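Local coordinates for B-agarase (Saccharophagus degradans, PDB 4BQ2), which hydrolyses the beta-glycosidic linkages of agarose, acting from chain ends as a family 50 exo-beta-agarase of a marine bacterium, at residues L641-I655 with V687-F699. Sequence-based numbering, arbitrary orientation.
Sequences LAELDKPSIIGEFHI and VIDNPYFVGAHWF
Ser648 O accepts the backbone N-H of Val694 at 2.8 Å in a nearly straight bond (168° at the hydrogen), while Phe693 CA directs its hydrogen at the same oxygen. Ile650 uses both its N, to Gly695 O, and its O, from His697 N, so strands 648-652 and 693-699 run parallel. The register slips by one residue between these bridges, a beta bulge at Val694 and Gly695. On the face carrying Ser648, Ile650, Phe693 and Ala696, the small Ser648 CB fits over the Phe693 ring, 4.0 Å from its centroid (CH-pi), and the slim branch of Ile650 brings CG1 and CD1 obliquely to Phe693 CE1. Leu641 CD1 packs on Phe693 CE2. The Tyr692 ring has Leu641 O and Ala642 N over one face and Asp645 OD1, held by Trp271, in plane at its edge; a water links Tyr692 OH to Ala642 O. Further along, the edge of Trp698 points at the face of Phe653, a T-shaped pair (planes at 86°). Trp698 CG swings away from the backbone N (chi1 164°), laying the indole over His654, whose CA is 3.9 Å from the centroid of the Trp698 six-membered ring. Glu652 runs alongside Phe699; its carboxylate, bound by Arg603, Tyr629 and a probable crystallisation glycerol, may border the sugar-binding cleft. Neighbouring parallel strands, with helix 673-688 leading into the second, are typical of the (beta/alpha)8 barrel expected of such glycoside hydrolases.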
ATOM      1  N   LEU A 641       5.341 -15.034 -14.947  1.00 20.65           N
ATOM      2  CA  LEU A 641       5.832 -13.946 -15.814  1.00 20.56           C
ATOM      3  C   LEU A 641       6.473 -14.476 -17.087  1.00 20.73           C
ATOM      4  O   LEU A 641       6.415 -13.811 -18.108  1.00 18.28           O
ATOM      5  CB  LEU A 641       6.888 -13.090 -15.094  1.00 19.24           C
ATOM      6  CG  LEU A 641       6.329 -12.294 -13.888  1.00 19.70           C
ATOM      7  CD1 LEU A 641       7.514 -11.652 -13.183  1.00 17.64           C
ATOM      8  CD2 LEU A 641       5.328 -11.240 -14.342  1.00 18.62           C
ATOM      9  N   ALA A 642       7.116 -15.642 -16.987  1.00 22.12           N
ATOM     10  CA  ALA A 642       7.859 -16.232 -18.127  1.00 23.71           C
ATOM     11  C   ALA A 642       6.958 -16.566 -19.294  1.00 24.12           C
ATOM     12  O   ALA A 642       7.323 -16.311 -20.438  1.00 21.38           O
ATOM     13  CB  ALA A 642       8.650 -17.477 -17.703  1.00 25.04           C
ATOM     14  N   GLU A 643       5.787 -17.127 -19.015  1.00 25.08           N
ATOM     15  CA  GLU A 643       4.846 -17.439 -20.082  1.00 27.23           C
ATOM     16  C   GLU A 643       4.288 -16.166 -20.740  1.00 27.16           C
ATOM     17  O   GLU A 643       4.029 -16.162 -21.949  1.00 25.64           O
ATOM     18  CB  GLU A 643       3.693 -18.331 -19.583  1.00 32.05           C
ATOM     19  CG  GLU A 643       2.672 -18.691 -20.673  1.00 36.66           C
ATOM     20  CD  GLU A 643       1.219 -18.480 -20.228  1.00 45.11           C
ATOM     21  OE1 GLU A 643       0.787 -17.300 -20.009  1.00 43.90           O
ATOM     22  OE2 GLU A 643       0.491 -19.504 -20.091  1.00 47.78           O
ATOM     23  N   LEU A 644       4.094 -15.092 -19.967  1.00 22.98           N
ATOM     24  CA  LEU A 644       3.603 -13.843 -20.551  1.00 21.14           C
ATOM     25  C   LEU A 644       4.680 -13.193 -21.397  1.00 19.98           C
ATOM     26  O   LEU A 644       4.379 -12.627 -22.436  1.00 21.00           O
ATOM     27  CB  LEU A 644       3.200 -12.848 -19.449  1.00 21.87           C
ATOM     28  CG  LEU A 644       2.103 -13.261 -18.493  1.00 21.86           C
ATOM     29  CD1 LEU A 644       1.920 -12.181 -17.435  1.00 21.38           C
ATOM     30  CD2 LEU A 644       0.816 -13.453 -19.269  1.00 23.92           C
ATOM     31  N   ASP A 645       5.927 -13.279 -20.934  1.00 19.79           N
ATOM     32  CA  ASP A 645       7.071 -12.647 -21.589  1.00 20.43           C
ATOM     33  C   ASP A 645       6.792 -11.156 -21.844  1.00 19.31           C
ATOM     34  O   ASP A 645       7.031 -10.671 -22.958  1.00 17.91           O
ATOM     35  CB  ASP A 645       7.414 -13.350 -22.920  1.00 21.36           C
ATOM     36  CG  ASP A 645       8.817 -13.000 -23.424  1.00 23.45           C
ATOM     37  OD1 ASP A 645       9.652 -12.525 -22.607  1.00 22.73           O
ATOM     38  OD2 ASP A 645       9.077 -13.204 -24.644  1.00 22.14           O
ATOM     39  N   LYS A 646       6.303 -10.441 -20.822  1.00 17.24           N
ATOM     40  CA  LYS A 646       6.037  -9.000 -20.942  1.00 17.10           C
ATOM     41  C   LYS A 646       6.958  -8.237 -20.019  1.00 16.32           C
ATOM     42  O   LYS A 646       7.158  -8.634 -18.858  1.00 17.01           O
ATOM     43  CB  LYS A 646       4.590  -8.591 -20.532  1.00 17.73           C
ATOM     44  CG  LYS A 646       3.452  -8.994 -21.444  1.00 19.51           C
ATOM     45  CD  LYS A 646       3.382  -8.199 -22.759  1.00 19.11           C
ATOM     46  CE  LYS A 646       2.982  -6.736 -22.553  1.00 18.72           C
ATOM     47  NZ  LYS A 646       2.677  -6.083 -23.857  1.00 17.93           N
ATOM     48  N   PRO A 647       7.442  -7.091 -20.489  1.00 16.65           N
ATOM     49  CA  PRO A 647       8.144  -6.204 -19.586  1.00 15.46           C
ATOM     50  C   PRO A 647       7.161  -5.779 -18.495  1.00 15.91           C
ATOM     51  O   PRO A 647       5.954  -5.619 -18.750  1.00 16.16           O
ATOM     52  CB  PRO A 647       8.547  -5.035 -20.476  1.00 15.83           C
ATOM     53  CG  PRO A 647       7.579  -5.066 -21.621  1.00 15.23           C
ATOM     54  CD  PRO A 647       7.287  -6.517 -21.840  1.00 15.13           C
ATOM     55  N   SER A 648       7.686  -5.631 -17.285  1.00 16.33           N
ATOM     56  CA  SER A 648       6.834  -5.465 -16.104  1.00 14.83           C
ATOM     57  C   SER A 648       7.417  -4.358 -15.228  1.00 14.21           C
ATOM     58  O   SER A 648       8.580  -4.013 -15.336  1.00 14.28           O
ATOM     59  CB  SER A 648       6.773  -6.792 -15.335  1.00 15.08           C
ATOM     60  OG  SER A 648       6.269  -7.839 -16.190  1.00 15.17           O
ATOM     61  N   ILE A 649       6.604  -3.787 -14.353  1.00 14.22           N
ATOM     62  CA  ILE A 649       7.165  -2.800 -13.445  1.00 13.05           C
ATOM     63  C   ILE A 649       6.492  -2.967 -12.104  1.00 13.16           C
ATOM     64  O   ILE A 649       5.299  -3.279 -12.058  1.00 12.95           O
ATOM     65  CB  ILE A 649       7.046  -1.354 -14.018  1.00 13.48           C
ATOM     66  CG1 ILE A 649       7.822  -0.324 -13.170  1.00 12.83           C
ATOM     67  CG2 ILE A 649       5.584  -0.919 -14.244  1.00 12.54           C
ATOM     68  CD1 ILE A 649       7.828   1.088 -13.784  1.00 14.20           C
ATOM     69  N   ILE A 650       7.272  -2.808 -11.028  1.00 13.90           N
ATOM     70  CA  ILE A 650       6.713  -2.683  -9.656  1.00 13.86           C
ATOM     71  C   ILE A 650       6.308  -1.219  -9.397  1.00 13.87           C
ATOM     72  O   ILE A 650       7.152  -0.325  -9.430  1.00 13.84           O
ATOM     73  CB  ILE A 650       7.748  -3.104  -8.591  1.00 14.11           C
ATOM     74  CG1 ILE A 650       8.077  -4.609  -8.723  1.00 14.82           C
ATOM     75  CG2 ILE A 650       7.258  -2.739  -7.163  1.00 14.65           C
ATOM     76  CD1 ILE A 650       6.918  -5.577  -8.444  1.00 15.62           C
ATOM     77  N   GLY A 651       5.019  -0.968  -9.186  1.00 12.57           N
ATOM     78  CA  GLY A 651       4.538   0.423  -9.030  1.00 13.39           C
ATOM     79  C   GLY A 651       4.733   0.926  -7.615  1.00 13.15           C
ATOM     80  O   GLY A 651       4.812   2.157  -7.390  1.00 13.43           O
ATOM     81  N   GLU A 652       4.802  -0.026  -6.674  1.00 13.04           N
ATOM     82  CA  GLU A 652       4.890   0.244  -5.212  1.00 13.88           C
ATOM     83  C   GLU A 652       5.557  -0.899  -4.463  1.00 14.13           C
ATOM     84  O   GLU A 652       5.252  -2.068  -4.714  1.00 13.85           O
ATOM     85  CB  GLU A 652       3.488   0.422  -4.613  1.00 13.77           C
ATOM     86  CG  GLU A 652       2.721   1.553  -5.258  1.00 15.07           C
ATOM     87  CD  GLU A 652       1.317   1.733  -4.733  1.00 15.53           C
ATOM     88  OE1 GLU A 652       0.935   1.136  -3.685  1.00 15.55           O
ATOM     89  OE2 GLU A 652       0.600   2.485  -5.392  1.00 15.89           O
ATOM     90  N   PHE A 653       6.455  -0.529  -3.550  1.00 14.81           N
ATOM     91  CA  PHE A 653       6.890  -1.373  -2.431  1.00 14.51           C
ATOM     92  C   PHE A 653       7.356  -0.402  -1.352  1.00 14.87           C
ATOM     93  O   PHE A 653       7.541   0.803  -1.615  1.00 14.32           O
ATOM     94  CB  PHE A 653       8.025  -2.341  -2.806  1.00 14.92           C
ATOM     95  CG  PHE A 653       9.383  -1.683  -3.031  1.00 14.90           C
ATOM     96  CD1 PHE A 653       9.635  -0.946  -4.190  1.00 14.89           C
ATOM     97  CD2 PHE A 653      10.431  -1.868  -2.108  1.00 14.91           C
ATOM     98  CE1 PHE A 653      10.895  -0.361  -4.406  1.00 15.67           C
ATOM     99  CE2 PHE A 653      11.694  -1.303  -2.325  1.00 14.79           C
ATOM    100  CZ  PHE A 653      11.923  -0.539  -3.467  1.00 15.10           C
ATOM    101  N   HIS A 654       7.547  -0.925  -0.156  1.00 13.92           N
ATOM    102  CA  HIS A 654       8.146  -0.142   0.930  1.00 15.00           C
ATOM    103  C   HIS A 654       8.561  -1.003   2.112  1.00 14.74           C
ATOM    104  O   HIS A 654       8.143  -2.150   2.195  1.00 13.85           O
ATOM    105  CB  HIS A 654       7.317   1.092   1.362  1.00 14.58           C
ATOM    106  CG  HIS A 654       5.954   0.818   1.959  1.00 15.29           C
ATOM    107  ND1 HIS A 654       5.686  -0.173   2.901  1.00 16.14           N
ATOM    108  CD2 HIS A 654       4.793   1.483   1.791  1.00 14.74           C
ATOM    109  CE1 HIS A 654       4.412  -0.125   3.245  1.00 14.10           C
ATOM    110  NE2 HIS A 654       3.843   0.863   2.577  1.00 17.12           N
ATOM    111  N   ILE A 655       9.400  -0.451   2.994  1.00 14.43           N
ATOM    112  CA  ILE A 655       9.702  -1.072   4.306  1.00 14.75           C
ATOM    113  C   ILE A 655       9.774   0.074   5.313  1.00 14.47           C
ATOM    114  O   ILE A 655      10.375   1.108   5.026  1.00 14.87           O
ATOM    115  CB  ILE A 655      11.078  -1.792   4.279  1.00 14.93           C
ATOM    116  CG1 ILE A 655      11.088  -2.891   3.212  1.00 14.59           C
ATOM    117  CG2 ILE A 655      11.408  -2.408   5.642  1.00 15.71           C
ATOM    118  CD1 ILE A 655      11.864  -2.525   1.948  1.00 15.33           C
ATOM    119  N   VAL A 687      14.347  -7.446  -7.733  1.00 17.24           N
ATOM    120  CA  VAL A 687      13.852  -6.858  -8.981  1.00 16.81           C
ATOM    121  C   VAL A 687      14.913  -6.907 -10.078  1.00 17.56           C
ATOM    122  O   VAL A 687      14.631  -7.323 -11.215  1.00 16.88           O
ATOM    123  CB  VAL A 687      13.347  -5.415  -8.787  1.00 17.10           C
ATOM    124  CG1 VAL A 687      12.731  -4.902 -10.085  1.00 16.41           C
ATOM    125  CG2 VAL A 687      12.305  -5.379  -7.658  1.00 16.81           C
ATOM    126  N   ILE A 688      16.111  -6.436  -9.740  1.00 16.65           N
ATOM    127  CA  ILE A 688      17.235  -6.413 -10.657  1.00 18.46           C
ATOM    128  C   ILE A 688      17.487  -7.816 -11.244  1.00 19.08           C
ATOM    129  O   ILE A 688      17.672  -7.955 -12.457  1.00 17.64           O
ATOM    130  CB  ILE A 688      18.477  -5.840  -9.957  1.00 18.08           C
ATOM    131  CG1 ILE A 688      18.290  -4.336  -9.710  1.00 19.03           C
ATOM    132  CG2 ILE A 688      19.733  -6.058 -10.775  1.00 18.46           C
ATOM    133  CD1 ILE A 688      19.269  -3.768  -8.708  1.00 19.81           C
ATOM    134  N   ASP A 689      17.420  -8.842 -10.396  1.00 19.91           N
ATOM    135  CA  ASP A 689      17.623 -10.228 -10.836  1.00 21.24           C
ATOM    136  C   ASP A 689      16.497 -10.859 -11.682  1.00 21.98           C
ATOM    137  O   ASP A 689      16.669 -11.969 -12.171  1.00 20.30           O
ATOM    138  CB  ASP A 689      17.857 -11.156  -9.622  1.00 22.34           C
ATOM    139  CG  ASP A 689      19.166 -10.863  -8.889  1.00 24.54           C
ATOM    140  OD1 ASP A 689      19.977 -10.077  -9.396  1.00 26.68           O
ATOM    141  OD2 ASP A 689      19.366 -11.414  -7.784  1.00 26.42           O
ATOM    142  N   ASN A 690      15.323 -10.231 -11.738  1.00 20.38           N
ATOM    143  CA  ASN A 690      14.207 -10.813 -12.456  1.00 19.02           C
ATOM    144  C   ASN A 690      14.215 -10.235 -13.892  1.00 18.40           C
ATOM    145  O   ASN A 690      14.096  -9.029 -14.064  1.00 17.93           O
ATOM    146  CB  ASN A 690      12.885 -10.534 -11.713  1.00 18.86           C
ATOM    147  CG  ASN A 690      11.714 -11.243 -12.358  1.00 18.83           C
ATOM    148  OD1 ASN A 690      11.519 -11.107 -13.566  1.00 18.86           O
ATOM    149  ND2 ASN A 690      10.949 -12.029 -11.578  1.00 17.90           N
ATOM    150  N   PRO A 691      14.393 -11.091 -14.915  1.00 17.79           N
ATOM    151  CA  PRO A 691      14.555 -10.593 -16.287  1.00 17.20           C
ATOM    152  C   PRO A 691      13.311  -9.917 -16.876  1.00 17.00           C
ATOM    153  O   PRO A 691      13.419  -9.272 -17.913  1.00 18.60           O
ATOM    154  CB  PRO A 691      14.918 -11.861 -17.086  1.00 17.55           C
ATOM    155  CG  PRO A 691      14.427 -13.002 -16.269  1.00 17.88           C
ATOM    156  CD  PRO A 691      14.487 -12.562 -14.831  1.00 17.45           C
ATOM    157  N   TYR A 692      12.145 -10.080 -16.245  1.00 16.46           N
ATOM    158  CA  TYR A 692      10.905  -9.454 -16.704  1.00 15.93           C
ATOM    159  C   TYR A 692      10.687  -8.015 -16.235  1.00 15.82           C
ATOM    160  O   TYR A 692       9.872  -7.301 -16.819  1.00 16.33           O
ATOM    161  CB  TYR A 692       9.701 -10.359 -16.384  1.00 17.35           C
ATOM    162  CG  TYR A 692       9.953 -11.692 -17.063  1.00 18.26           C
ATOM    163  CD1 TYR A 692       9.829 -11.798 -18.444  1.00 20.09           C
ATOM    164  CD2 TYR A 692      10.441 -12.804 -16.342  1.00 20.32           C
ATOM    165  CE1 TYR A 692      10.123 -12.993 -19.107  1.00 20.62           C
ATOM    166  CE2 TYR A 692      10.731 -14.017 -16.997  1.00 20.36           C
ATOM    167  CZ  TYR A 692      10.582 -14.085 -18.377  1.00 22.01           C
ATOM    168  OH  TYR A 692      10.848 -15.245 -19.055  1.00 21.89           O
ATOM    169  N   PHE A 693      11.417  -7.576 -15.209  1.00 15.71           N
ATOM    170  CA  PHE A 693      11.155  -6.231 -14.658  1.00 14.58           C
ATOM    171  C   PHE A 693      12.026  -5.176 -15.252  1.00 13.90           C
ATOM    172  O   PHE A 693      13.232  -5.361 -15.351  1.00 13.67           O
ATOM    173  CB  PHE A 693      11.234  -6.236 -13.111  1.00 14.71           C
ATOM    174  CG  PHE A 693      10.007  -6.815 -12.506  1.00 16.77           C
ATOM    175  CD1 PHE A 693       8.880  -6.019 -12.310  1.00 16.81           C
ATOM    176  CD2 PHE A 693       9.939  -8.165 -12.199  1.00 16.77           C
ATOM    177  CE1 PHE A 693       7.707  -6.547 -11.786  1.00 16.99           C
ATOM    178  CE2 PHE A 693       8.770  -8.702 -11.658  1.00 17.63           C
ATOM    179  CZ  PHE A 693       7.651  -7.897 -11.458  1.00 18.84           C
ATOM    180  N   VAL A 694      11.396  -4.093 -15.688  1.00 13.66           N
ATOM    181  CA  VAL A 694      12.125  -2.913 -16.151  1.00 14.01           C
ATOM    182  C   VAL A 694      12.256  -1.756 -15.160  1.00 14.61           C
ATOM    183  O   VAL A 694      12.799  -0.695 -15.507  1.00 15.54           O
ATOM    184  CB  VAL A 694      11.586  -2.383 -17.489  1.00 14.19           C
ATOM    185  CG1 VAL A 694      11.515  -3.549 -18.501  1.00 14.22           C
ATOM    186  CG2 VAL A 694      10.210  -1.703 -17.303  1.00 14.81           C
ATOM    187  N   GLY A 695      11.790  -1.970 -13.938  1.00 15.66           N
ATOM    188  CA  GLY A 695      11.936  -0.960 -12.881  1.00 14.80           C
ATOM    189  C   GLY A 695      11.090  -1.257 -11.648  1.00 15.08           C
ATOM    190  O   GLY A 695      10.303  -2.200 -11.619  1.00 14.88           O
ATOM    191  N   ALA A 696      11.229  -0.405 -10.643  1.00 14.91           N
ATOM    192  CA  ALA A 696      10.479  -0.533  -9.380  1.00 15.90           C
ATOM    193  C   ALA A 696      10.437   0.831  -8.700  1.00 16.59           C
ATOM    194  O   ALA A 696      11.479   1.468  -8.531  1.00 18.65           O
ATOM    195  CB  ALA A 696      11.182  -1.524  -8.461  1.00 14.84           C
ATOM    196  N   HIS A 697       9.245   1.251  -8.306  1.00 15.52           N
ATOM    197  CA  HIS A 697       9.047   2.510  -7.588  1.00 14.53           C
ATOM    198  C   HIS A 697       8.645   2.213  -6.131  1.00 14.40           C
ATOM    199  O   HIS A 697       7.862   1.306  -5.836  1.00 13.62           O
ATOM    200  CB  HIS A 697       7.964   3.374  -8.262  1.00 13.83           C
ATOM    201  CG  HIS A 697       8.380   3.957  -9.581  1.00 13.92           C
ATOM    202  ND1 HIS A 697       7.565   3.939 -10.697  1.00 14.80           N
ATOM    203  CD2 HIS A 697       9.530   4.576  -9.961  1.00 13.34           C
ATOM    204  CE1 HIS A 697       8.189   4.536 -11.702  1.00 14.36           C
ATOM    205  NE2 HIS A 697       9.389   4.920 -11.283  1.00 14.09           N
ATOM    206  N   TRP A 698       9.243   2.986  -5.239  1.00 14.37           N
ATOM    207  CA  TRP A 698       8.977   2.951  -3.792  1.00 13.48           C
ATOM    208  C   TRP A 698       7.850   3.879  -3.425  1.00 14.24           C
ATOM    209  O   TRP A 698       7.785   5.047  -3.907  1.00 12.91           O
ATOM    210  CB  TRP A 698      10.282   3.404  -3.109  1.00 13.34           C
ATOM    211  CG  TRP A 698      10.165   3.818  -1.670  1.00 13.53           C
ATOM    212  CD1 TRP A 698       9.617   4.982  -1.173  1.00 13.82           C
ATOM    213  CD2 TRP A 698      10.599   3.066  -0.560  1.00 14.52           C
ATOM    214  NE1 TRP A 698       9.707   4.998   0.212  1.00 13.69           N
ATOM    215  CE2 TRP A 698      10.299   3.823   0.612  1.00 14.33           C
ATOM    216  CE3 TRP A 698      11.218   1.811  -0.425  1.00 13.68           C
ATOM    217  CZ2 TRP A 698      10.620   3.366   1.889  1.00 14.16           C
ATOM    218  CZ3 TRP A 698      11.515   1.356   0.839  1.00 14.18           C
ATOM    219  CH2 TRP A 698      11.249   2.145   1.979  1.00 14.39           C
ATOM    220  N   PHE A 699       6.943   3.379  -2.586  1.00 13.78           N
ATOM    221  CA  PHE A 699       5.835   4.178  -2.082  1.00 14.66           C
ATOM    222  C   PHE A 699       6.152   4.514  -0.621  1.00 15.29           C
ATOM    223  O   PHE A 699       6.124   3.606   0.220  1.00 15.53           O
ATOM    224  CB  PHE A 699       4.534   3.351  -2.159  1.00 14.85           C
ATOM    225  CG  PHE A 699       3.278   4.142  -1.854  1.00 14.38           C
ATOM    226  CD1 PHE A 699       2.918   4.422  -0.532  1.00 13.54           C
ATOM    227  CD2 PHE A 699       2.448   4.599  -2.888  1.00 15.35           C
ATOM    228  CE1 PHE A 699       1.750   5.135  -0.252  1.00 14.72           C
ATOM    229  CE2 PHE A 699       1.279   5.336  -2.618  1.00 15.44           C
ATOM    230  CZ  PHE A 699       0.937   5.618  -1.290  1.00 15.34           C
TER
HETATM  231  O   HOH W   1       9.787 -15.775 -21.396  1.00 35.69           O
HETATM  232  O   HOH W   2       4.941   3.725  -9.913  1.00 14.33           O